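Local coordinates for uncharacterized protein (Pseudomonas aeruginosa, PDB 5BR9) that is probably TsaB, an actin-like-fold member of the KAE1/TsaD family that takes part in making the threonylcarbamoyladenosine modification of tRNA, at residues L42-L47 against V80-G85; D103-A108 against L200-F205; I124-D129 against E149-P154; G176-M181 against V186-S191. One frame throughout, in Å; residues are numbered along the deposited sequence.

Interaction 1: residues L42-L47 against V80-G85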
# COMPACT_ATOMS: atom_id res chain seq x y z
N LEU A 42 -9.59 -8.90 -4.00
CA LEU A 42 -8.75 -9.09 -5.18
C LEU A 42 -8.26 -7.76 -5.75
O LEU A 42 -7.89 -7.68 -6.92
CB LEU A 42 -9.50 -9.89 -6.25
N HIS A 43 -8.26 -6.72 -4.93
CA HIS A 43 -7.92 -5.38 -5.39
C HIS A 43 -6.47 -5.28 -5.82
O HIS A 43 -6.18 -4.79 -6.90
CB HIS A 43 -8.20 -4.33 -4.31
CG HIS A 43 -9.65 -4.17 -3.98
ND1 HIS A 43 -10.49 -3.37 -4.72
CD2 HIS A 43 -10.40 -4.69 -2.99
CE1 HIS A 43 -11.70 -3.41 -4.20
NE2 HIS A 43 -11.68 -4.20 -3.15
N ALA A 44 -5.57 -5.78 -4.98
CA ALA A 44 -4.12 -5.71 -5.22
C ALA A 44 -3.70 -6.43 -6.50
O ALA A 44 -2.61 -6.18 -7.04
CB ALA A 44 -3.36 -6.29 -4.02
N GLN A 45 -4.55 -7.33 -6.98
CA GLN A 45 -4.23 -8.07 -8.17
C GLN A 45 -4.97 -7.53 -9.37
O GLN A 45 -4.60 -7.81 -10.51
CB GLN A 45 -4.55 -9.55 -7.98
CG GLN A 45 -3.83 -10.19 -6.83
CD GLN A 45 -4.79 -10.89 -5.91
OE1 GLN A 45 -5.30 -10.29 -4.95
NE2 GLN A 45 -5.08 -12.15 -6.21
N ARG A 46 -6.03 -6.77 -9.14
CA ARG A 46 -6.88 -6.37 -10.24
C ARG A 46 -6.81 -4.88 -10.57
O ARG A 46 -7.25 -4.48 -11.64
CB ARG A 46 -8.33 -6.79 -9.97
CG ARG A 46 -8.59 -8.25 -10.35
CD ARG A 46 -9.64 -8.38 -11.46
NE ARG A 46 -9.58 -7.32 -12.46
CZ ARG A 46 -8.88 -7.36 -13.60
NH1 ARG A 46 -8.14 -8.44 -13.89
NH2 ARG A 46 -8.91 -6.34 -14.45
N LEU A 47 -6.24 -4.08 -9.68
CA LEU A 47 -6.20 -2.63 -9.88
C LEU A 47 -5.36 -2.22 -11.10
O LEU A 47 -5.84 -1.50 -11.98
CB LEU A 47 -5.67 -1.92 -8.64
CG LEU A 47 -5.59 -0.40 -8.78
CD1 LEU A 47 -6.96 0.14 -9.08
CD2 LEU A 47 -5.05 0.23 -7.50
N VAL A 80 -7.84 1.10 1.08
CA VAL A 80 -7.34 2.47 1.05
C VAL A 80 -5.81 2.46 1.01
O VAL A 80 -5.20 3.21 0.24
CB VAL A 80 -7.87 3.30 2.25
CG1 VAL A 80 -7.21 4.68 2.31
CG2 VAL A 80 -9.38 3.45 2.17
N ARG A 81 -5.20 1.59 1.81
CA ARG A 81 -3.74 1.51 1.88
C ARG A 81 -3.12 1.07 0.57
O ARG A 81 -2.06 1.56 0.18
CB ARG A 81 -3.32 0.58 3.01
CG ARG A 81 -3.40 1.26 4.36
CD ARG A 81 -3.53 0.32 5.53
NE ARG A 81 -4.21 1.00 6.63
CZ ARG A 81 -3.62 1.84 7.48
NH1 ARG A 81 -4.33 2.42 8.44
NH2 ARG A 81 -2.32 2.09 7.38
N ILE A 82 -3.78 0.15 -0.12
CA ILE A 82 -3.36 -0.25 -1.45
C ILE A 82 -3.38 0.94 -2.42
O ILE A 82 -2.41 1.19 -3.13
CB ILE A 82 -4.22 -1.41 -1.97
CG1 ILE A 82 -3.95 -2.68 -1.18
CG2 ILE A 82 -3.98 -1.65 -3.46
CD1 ILE A 82 -5.11 -3.68 -1.23
N ALA A 83 -4.50 1.66 -2.45
CA ALA A 83 -4.60 2.83 -3.32
C ALA A 83 -3.47 3.81 -3.01
O ALA A 83 -2.80 4.28 -3.92
CB ALA A 83 -5.97 3.52 -3.17
N ILE A 84 -3.25 4.09 -1.72
CA ILE A 84 -2.23 5.05 -1.32
C ILE A 84 -0.85 4.69 -1.89
O ILE A 84 -0.21 5.51 -2.57
CB ILE A 84 -2.18 5.19 0.20
CG1 ILE A 84 -3.43 5.91 0.69
CG2 ILE A 84 -0.93 5.95 0.62
CD1 ILE A 84 -3.60 5.93 2.20
N GLY A 85 -0.40 3.46 -1.64
CA GLY A 85 0.90 3.01 -2.12
C GLY A 85 1.07 3.01 -3.63
O GLY A 85 2.04 3.55 -4.18

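Interaction 2: residues D103-A108 against L200-F205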
# COMPACT_ATOMS: atom_id res chain seq x y z
N ASP A 103 -13.76 9.87 0.17
CA ASP A 103 -14.79 8.98 -0.31
C ASP A 103 -16.21 9.40 0.07
O ASP A 103 -17.17 9.02 -0.61
CB ASP A 103 -14.51 7.56 0.18
CG ASP A 103 -13.49 6.85 -0.72
OD1 ASP A 103 -12.32 6.72 -0.34
OD2 ASP A 103 -13.88 6.42 -1.82
N LEU A 104 -16.36 10.20 1.13
CA LEU A 104 -17.67 10.79 1.45
C LEU A 104 -18.07 11.79 0.36
O LEU A 104 -19.21 11.79 -0.12
CB LEU A 104 -17.62 11.47 2.85
CG LEU A 104 -17.45 10.50 4.05
CD1 LEU A 104 -17.00 11.21 5.31
CD2 LEU A 104 -18.74 9.71 4.34
N ALA A 105 -17.12 12.62 -0.07
CA ALA A 105 -17.36 13.54 -1.20
C ALA A 105 -17.69 12.76 -2.46
O ALA A 105 -18.63 13.11 -3.19
CB ALA A 105 -16.15 14.46 -1.44
N ILE A 106 -16.96 11.67 -2.71
CA ILE A 106 -17.20 10.91 -3.93
C ILE A 106 -18.64 10.38 -3.95
O ILE A 106 -19.33 10.45 -4.98
CB ILE A 106 -16.18 9.78 -4.09
CG1 ILE A 106 -14.77 10.37 -4.20
CG2 ILE A 106 -16.50 8.96 -5.31
CD1 ILE A 106 -13.68 9.33 -4.03
N LEU A 107 -19.07 9.84 -2.82
CA LEU A 107 -20.46 9.40 -2.65
C LEU A 107 -21.45 10.52 -2.94
O LEU A 107 -22.49 10.29 -3.53
CB LEU A 107 -20.71 8.93 -1.23
CG LEU A 107 -20.35 7.53 -0.79
CD1 LEU A 107 -20.78 7.40 0.68
CD2 LEU A 107 -21.05 6.53 -1.69
N ALA A 108 -21.15 11.71 -2.43
CA ALA A 108 -22.02 12.86 -2.59
C ALA A 108 -22.10 13.22 -4.06
O ALA A 108 -23.19 13.42 -4.59
CB ALA A 108 -21.50 14.02 -1.77
N LEU A 200 -13.28 11.28 -10.43
CA LEU A 200 -12.71 12.02 -11.56
C LEU A 200 -13.29 13.43 -11.66
O LEU A 200 -12.55 14.40 -11.85
CB LEU A 200 -12.94 11.23 -12.85
CG LEU A 200 -12.27 11.78 -14.11
CD1 LEU A 200 -10.75 11.78 -13.98
CD2 LEU A 200 -12.70 10.95 -15.33
N SER A 201 -14.60 13.57 -11.50
CA SER A 201 -15.23 14.90 -11.46
C SER A 201 -14.60 15.78 -10.38
O SER A 201 -14.18 16.93 -10.65
CB SER A 201 -16.73 14.77 -11.19
OG SER A 201 -17.35 14.00 -12.21
N LEU A 202 -14.51 15.25 -9.17
CA LEU A 202 -13.95 15.98 -8.03
C LEU A 202 -12.46 16.34 -8.26
O LEU A 202 -12.04 17.46 -7.97
CB LEU A 202 -14.13 15.16 -6.73
CG LEU A 202 -15.61 15.05 -6.31
CD1 LEU A 202 -15.86 14.06 -5.15
CD2 LEU A 202 -16.13 16.43 -5.94
N ALA A 203 -11.69 15.39 -8.80
CA ALA A 203 -10.29 15.64 -9.14
C ALA A 203 -10.15 16.81 -10.14
O ALA A 203 -9.22 17.62 -10.02
CB ALA A 203 -9.66 14.39 -9.71
N GLY A 204 -11.05 16.89 -11.12
CA GLY A 204 -11.07 18.01 -12.06
C GLY A 204 -11.20 19.37 -11.38
O GLY A 204 -10.45 20.31 -11.69
N PHE A 205 -12.11 19.48 -10.42
CA PHE A 205 -12.27 20.73 -9.69
C PHE A 205 -11.01 21.02 -8.87
O PHE A 205 -10.50 22.14 -8.86
CB PHE A 205 -13.52 20.69 -8.79
CG PHE A 205 -14.83 20.71 -9.56
CD1 PHE A 205 -15.28 21.88 -10.17
CD2 PHE A 205 -15.59 19.55 -9.68
CE1 PHE A 205 -16.47 21.89 -10.88
CE2 PHE A 205 -16.79 19.56 -10.40
CZ PHE A 205 -17.24 20.73 -11.00

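Interaction 3: residues I124-D129 against E149-P154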
# COMPACT_ATOMS: atom_id res chain seq x y z
N ILE A 124 -20.63 6.49 5.80
CA ILE A 124 -19.94 5.24 5.52
C ILE A 124 -19.72 4.51 6.83
O ILE A 124 -19.23 5.09 7.80
CB ILE A 124 -18.60 5.49 4.78
CG1 ILE A 124 -18.85 6.08 3.39
CG2 ILE A 124 -17.78 4.21 4.72
CD1 ILE A 124 -17.58 6.52 2.66
N ASP A 125 -20.05 3.23 6.84
CA ASP A 125 -19.92 2.43 8.04
C ASP A 125 -18.48 2.45 8.50
O ASP A 125 -17.57 2.31 7.70
CB ASP A 125 -20.35 0.99 7.81
CG ASP A 125 -20.51 0.23 9.11
OD1 ASP A 125 -20.50 -1.02 9.10
OD2 ASP A 125 -20.58 0.88 10.17
N ALA A 126 -18.27 2.71 9.79
CA ALA A 126 -16.95 2.63 10.39
C ALA A 126 -16.93 1.43 11.30
O ALA A 126 -17.96 0.80 11.55
CB ALA A 126 -16.61 3.91 11.16
N ARG A 127 -15.76 1.08 11.80
CA ARG A 127 -15.71 -0.01 12.78
C ARG A 127 -16.34 0.46 14.10
O ARG A 127 -16.45 1.66 14.37
CB ARG A 127 -14.26 -0.46 12.99
N MET A 128 -16.78 -0.50 14.90
CA MET A 128 -17.04 -0.28 16.32
C MET A 128 -18.20 0.67 16.62
O MET A 128 -18.07 1.61 17.40
CB MET A 128 -15.76 0.21 17.01
CG MET A 128 -14.64 -0.83 16.99
SD MET A 128 -15.22 -2.53 17.27
CE MET A 128 -14.78 -3.30 15.71
N ASP A 129 -19.33 0.40 16.00
CA ASP A 129 -20.59 1.07 16.30
C ASP A 129 -20.53 2.56 16.02
O ASP A 129 -21.19 3.35 16.68
CB ASP A 129 -21.01 0.84 17.76
CG ASP A 129 -22.50 0.98 17.97
OD1 ASP A 129 -23.23 0.75 16.98
OD2 ASP A 129 -22.96 1.34 19.09
N GLU A 149 -15.79 16.56 8.27
CA GLU A 149 -16.09 15.14 8.32
C GLU A 149 -15.83 14.70 9.73
O GLU A 149 -15.11 15.38 10.46
CB GLU A 149 -15.23 14.34 7.32
CG GLU A 149 -15.56 14.67 5.87
CD GLU A 149 -14.75 13.86 4.85
OE1 GLU A 149 -13.74 13.21 5.21
OE2 GLU A 149 -15.13 13.92 3.67
N ALA A 150 -16.50 13.63 10.14
CA ALA A 150 -16.37 13.13 11.49
C ALA A 150 -16.65 11.64 11.53
O ALA A 150 -17.25 11.09 10.59
CB ALA A 150 -17.33 13.87 12.42
N VAL A 151 -16.21 10.98 12.59
CA VAL A 151 -16.59 9.60 12.87
C VAL A 151 -17.36 9.63 14.18
O VAL A 151 -16.87 10.11 15.18
CB VAL A 151 -15.37 8.67 12.91
CG1 VAL A 151 -14.31 9.21 13.84
CG2 VAL A 151 -15.78 7.25 13.32
N LEU A 152 -18.59 9.12 14.16
CA LEU A 152 -19.55 9.42 15.22
C LEU A 152 -20.47 8.26 15.49
O LEU A 152 -20.82 7.53 14.57
CB LEU A 152 -20.41 10.62 14.81
CG LEU A 152 -19.81 12.00 14.56
CD1 LEU A 152 -20.80 12.84 13.75
CD2 LEU A 152 -19.48 12.68 15.87
N PRO A 153 -20.93 8.12 16.76
CA PRO A 153 -22.10 7.27 17.00
C PRO A 153 -23.24 7.83 16.15
O PRO A 153 -23.38 9.04 16.05
CB PRO A 153 -22.39 7.47 18.49
CG PRO A 153 -21.17 8.08 19.06
CD PRO A 153 -20.53 8.86 17.96
N PRO A 154 -24.03 6.95 15.55
CA PRO A 154 -25.13 7.41 14.70
C PRO A 154 -26.08 8.39 15.42
O PRO A 154 -26.64 9.28 14.77
CB PRO A 154 -25.84 6.11 14.32
CG PRO A 154 -25.40 5.11 15.37
CD PRO A 154 -24.00 5.49 15.69

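Interaction 4: residues G176-M181 against V186-S191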
# COMPACT_ATOMS: atom_id res chain seq x y z
N GLY A 176 -27.23 2.27 7.06
CA GLY A 176 -27.73 1.08 7.73
C GLY A 176 -28.12 1.40 9.17
O GLY A 176 -28.97 0.73 9.75
N TYR A 177 -27.57 2.48 9.72
CA TYR A 177 -27.87 2.89 11.09
C TYR A 177 -28.95 3.99 11.19
O TYR A 177 -29.05 4.67 12.21
CB TYR A 177 -26.60 3.40 11.79
CG TYR A 177 -25.51 2.38 12.05
CD1 TYR A 177 -25.41 1.76 13.29
CD2 TYR A 177 -24.58 2.05 11.08
CE1 TYR A 177 -24.43 0.85 13.55
CE2 TYR A 177 -23.60 1.13 11.33
CZ TYR A 177 -23.52 0.53 12.57
OH TYR A 177 -22.54 -0.39 12.84
N VAL A 178 -29.76 4.16 10.15
CA VAL A 178 -30.71 5.28 10.10
C VAL A 178 -31.68 5.31 11.31
O VAL A 178 -32.01 6.39 11.82
CB VAL A 178 -31.49 5.26 8.75
CG1 VAL A 178 -32.28 3.96 8.57
CG2 VAL A 178 -32.38 6.48 8.64
N GLU A 179 -32.11 4.15 11.79
CA GLU A 179 -33.12 4.10 12.85
C GLU A 179 -32.57 4.63 14.17
O GLU A 179 -33.34 4.90 15.09
CB GLU A 179 -33.66 2.67 13.03
CG GLU A 179 -34.43 2.20 11.81
CD GLU A 179 -35.24 0.93 12.05
OE1 GLU A 179 -35.15 0.37 13.16
OE2 GLU A 179 -35.93 0.48 11.10
N ARG A 180 -31.25 4.79 14.26
CA ARG A 180 -30.58 5.32 15.45
C ARG A 180 -30.15 6.79 15.33
O ARG A 180 -29.62 7.37 16.28
CB ARG A 180 -29.35 4.47 15.79
CG ARG A 180 -29.70 3.10 16.40
CD ARG A 180 -28.46 2.22 16.57
NE ARG A 180 -27.43 2.87 17.39
CZ ARG A 180 -26.21 2.38 17.58
NH1 ARG A 180 -25.85 1.23 17.01
NH2 ARG A 180 -25.33 3.04 18.34
N MET A 181 -30.35 7.39 14.16
CA MET A 181 -29.96 8.78 13.93
C MET A 181 -31.05 9.75 14.42
O MET A 181 -32.23 9.38 14.46
CB MET A 181 -29.68 8.99 12.44
CG MET A 181 -28.54 8.15 11.91
SD MET A 181 -28.28 8.38 10.14
CE MET A 181 -26.70 7.56 9.85
N VAL A 186 -36.03 12.10 3.41
CA VAL A 186 -37.16 11.46 2.75
C VAL A 186 -36.67 10.21 2.01
O VAL A 186 -37.31 9.17 2.06
CB VAL A 186 -37.88 12.43 1.78
CG1 VAL A 186 -38.92 11.70 0.97
CG2 VAL A 186 -38.55 13.55 2.57
N ALA A 187 -35.52 10.32 1.36
CA ALA A 187 -34.99 9.21 0.58
C ALA A 187 -33.50 8.94 0.84
O ALA A 187 -32.71 9.86 1.05
CB ALA A 187 -35.22 9.47 -0.89
N LEU A 188 -33.12 7.67 0.78
CA LEU A 188 -31.72 7.30 0.95
C LEU A 188 -31.33 6.06 0.13
O LEU A 188 -32.18 5.35 -0.39
CB LEU A 188 -31.42 7.07 2.45
CG LEU A 188 -32.29 6.13 3.29
CD1 LEU A 188 -31.98 4.68 3.01
CD2 LEU A 188 -32.10 6.42 4.76
N ASP A 189 -30.03 5.83 0.02
CA ASP A 189 -29.52 4.63 -0.61
C ASP A 189 -28.37 4.11 0.26
O ASP A 189 -27.25 4.61 0.17
CB ASP A 189 -29.02 4.90 -2.04
CG ASP A 189 -28.58 3.61 -2.77
OD1 ASP A 189 -28.51 2.52 -2.15
OD2 ASP A 189 -28.29 3.70 -3.99
N ALA A 190 -28.65 3.11 1.08
CA ALA A 190 -27.65 2.60 2.00
C ALA A 190 -26.66 1.63 1.31
O ALA A 190 -25.72 1.14 1.93
CB ALA A 190 -28.34 1.92 3.17
N SER A 191 -26.85 1.36 0.03
CA SER A 191 -25.92 0.45 -0.65
C SER A 191 -25.01 1.18 -1.65
O SER A 191 -24.16 0.56 -2.30
CB SER A 191 -26.68 -0.67 -1.33
OG SER A 191 -27.24 -0.21 -2.54

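Interaction 1: residues L42-L47 against V80-G85
I82 meets H43 and A44 through its terminal methyl, and this apolar touch carries the contact. I82 CD1 lies 4.2 Å from A44 CB and 4.4 Å from H43 CB, so the methyl presents itself to two consecutive residues of the first turn of the other helix. The torsions explain the reach: with CG1 anti to the carbonyl carbon (chi1 -69°) and the chain then extended (chi2 157°), CD1 projects outward from its own helix. The other branch serves a looser approach one turn further on, where L47 CD2 comes to 4.6 Å from I82 CG2. H43 takes part by its CB, while its ring turns away from I82, and the side chain also packs against C22.

No hydrogen bond passes between 42-47 and 80-85; the polar work is done within the helix start and at the subunit boundary. H43 O accepts from both R46 N and L47 N, the latter at 2.9 Å, which ties the turn carrying H43 and A44 together. A44 O instead accepts a hydrogen bond from Q88 NE2 of the second subunit.

The two backbones come closest at A44 and I82, whose CA atoms are 6.7 Å apart. The contact thus joins the beginning of helix 43-58 to the helix 77-94. Beneath them L47 reaches C22 and V24 of strand 21-28 and L15 of strand 12-16, which A83 touches too, while I84 packs on I82 of the second subunit, placing this helix pair between the first sheet and the dimer interface.

Interaction 2: residues D103-A108 against L200-F205
The amide N of A105, one of the two residues that L202 touches, makes a weak hydrogen bond to S102 OG. L104 N makes another weak one to the same hydroxyl, and E149 OE2 hydrogen-bonds to it as well, so three groups gather on one oxygen at the start of helix 103-115.

Across the contact everything is apolar and centres on a single methyl. L202 CD1 stands over the flat face of the peptide joining A105 to I106, 3.5 Å from A105 C and 3.6 Å from I106 N. Its flanks are closed by the side chains of the same two residues: L202 CD1 is 3.7 Å from A105 CB and 4.0 Å from I106 CG1. L202 gets there with CG anti to its carbonyl carbon (chi1 -68°) and CD1 extended beyond, a leucine tip laid on helix backbone where the small A105 permits close approach.

All three residues are buried, near the centre of the chain. Helix 103-115 leaves the first five-stranded sheet and packs, through L104, A105 and A108, on strands of the second; helix 196-208 covers it from another direction. Two sheets of order 3-2-1-4-5 with helices at their junction are the hallmark of the actin-like ATPase fold.

Interaction 3: residues I124-D129 against E149-P154
V151 turns one branch toward A126, and its atoms approach in steps. From V151 CB the distance to A126 CB is 5.2 Å; V151 CG2 closes it to 4.1 Å, methyl against methyl. That branch lies anti to the backbone N, leaving V151 CG1 between N and the carbonyl carbon (chi1 52°) and 6.4 Å from A126 CB. Both V151 and A126 also touch Y132, so the pair meets beside a residue of the strand that runs between them.

That strand, 131-139, is antiparallel to both neighbours in the second sheet: I124 bonds by its backbone to Y132, A150 to W133 and L152 to V131. Residues 127-129 lie on the way from strand 119-125 to strand 131-139, and the contact reaches across the end of this three-stranded meander.

Further along, M128 and D129 both adopt left-handed backbone angles, D129 with phi 62°, and the chain curls back until D129 O sits 3.7 Å from P154 CD and 4.0 Å from P153 CA. These are van der Waals approaches of a carbonyl to proline carbons. The D129 carboxylate is engaged elsewhere, OD1 in a salt bridge to R180 NH1, and P154 also packs against R180.

Interaction 4: residues G176-M181 against V186-S191
V178 and L188 cross at a slant, each offering one methyl. L188 CD2 comes to 3.9 Å from V178 CG2 and 4.2 Å from V178 CB, so it rests against the branch point as well as the methyl. V178 CG2 is the branch anti to the backbone N, whereas L188 CG sits between its own N and carbonyl carbon (chi1 52°), which brings the leucine tip over to the valine.

Beyond this pair, A190 CB points at the backbone of G176, 4.1 Å from G176 N. The touching residues thus pair in reverse order, G176 with A190 and V178 with L188, as the chain folds back on itself. Residues 176-181, largely 3-10 in form, belong to the connection between strand 168-171 and the parallel strand 187-189 at the edge of the second sheet; D189 bonds by its backbone to G170 and G172.

Where that edge strand ends, D189 OD1 accepts from S191 N at 3.0 Å, making an Asx turn. The N-H points reasonably straight (153°) but meets the carboxylate from above, 39° out of its plane. At the far side of the 3-10 segment, R180 NH1 lies in the plane of the Y177 ring, at its edge, and R180 NE forms a salt bridge with E155 OE2.

Interactions 3 and 4 are the closest neighbours, with centres 13 Å apart, and they join directly: besides the salt bridge between D129 and R180, P154 O lies 3.6 Å from M181 CG. Interaction 2 touches interaction 3 through L104 and L107, L107 CD1 lying 3.6 Å from I124 CG1, so the buried helix pair backs onto the second sheet. Interaction 4 stays clear of interaction 2, their nearest atoms about 7 Å apart. Interaction 1 belongs with the first sheet and the dimer interface; its centre is 19 Å from that of interaction 2 and 29 Å from that of interaction 4.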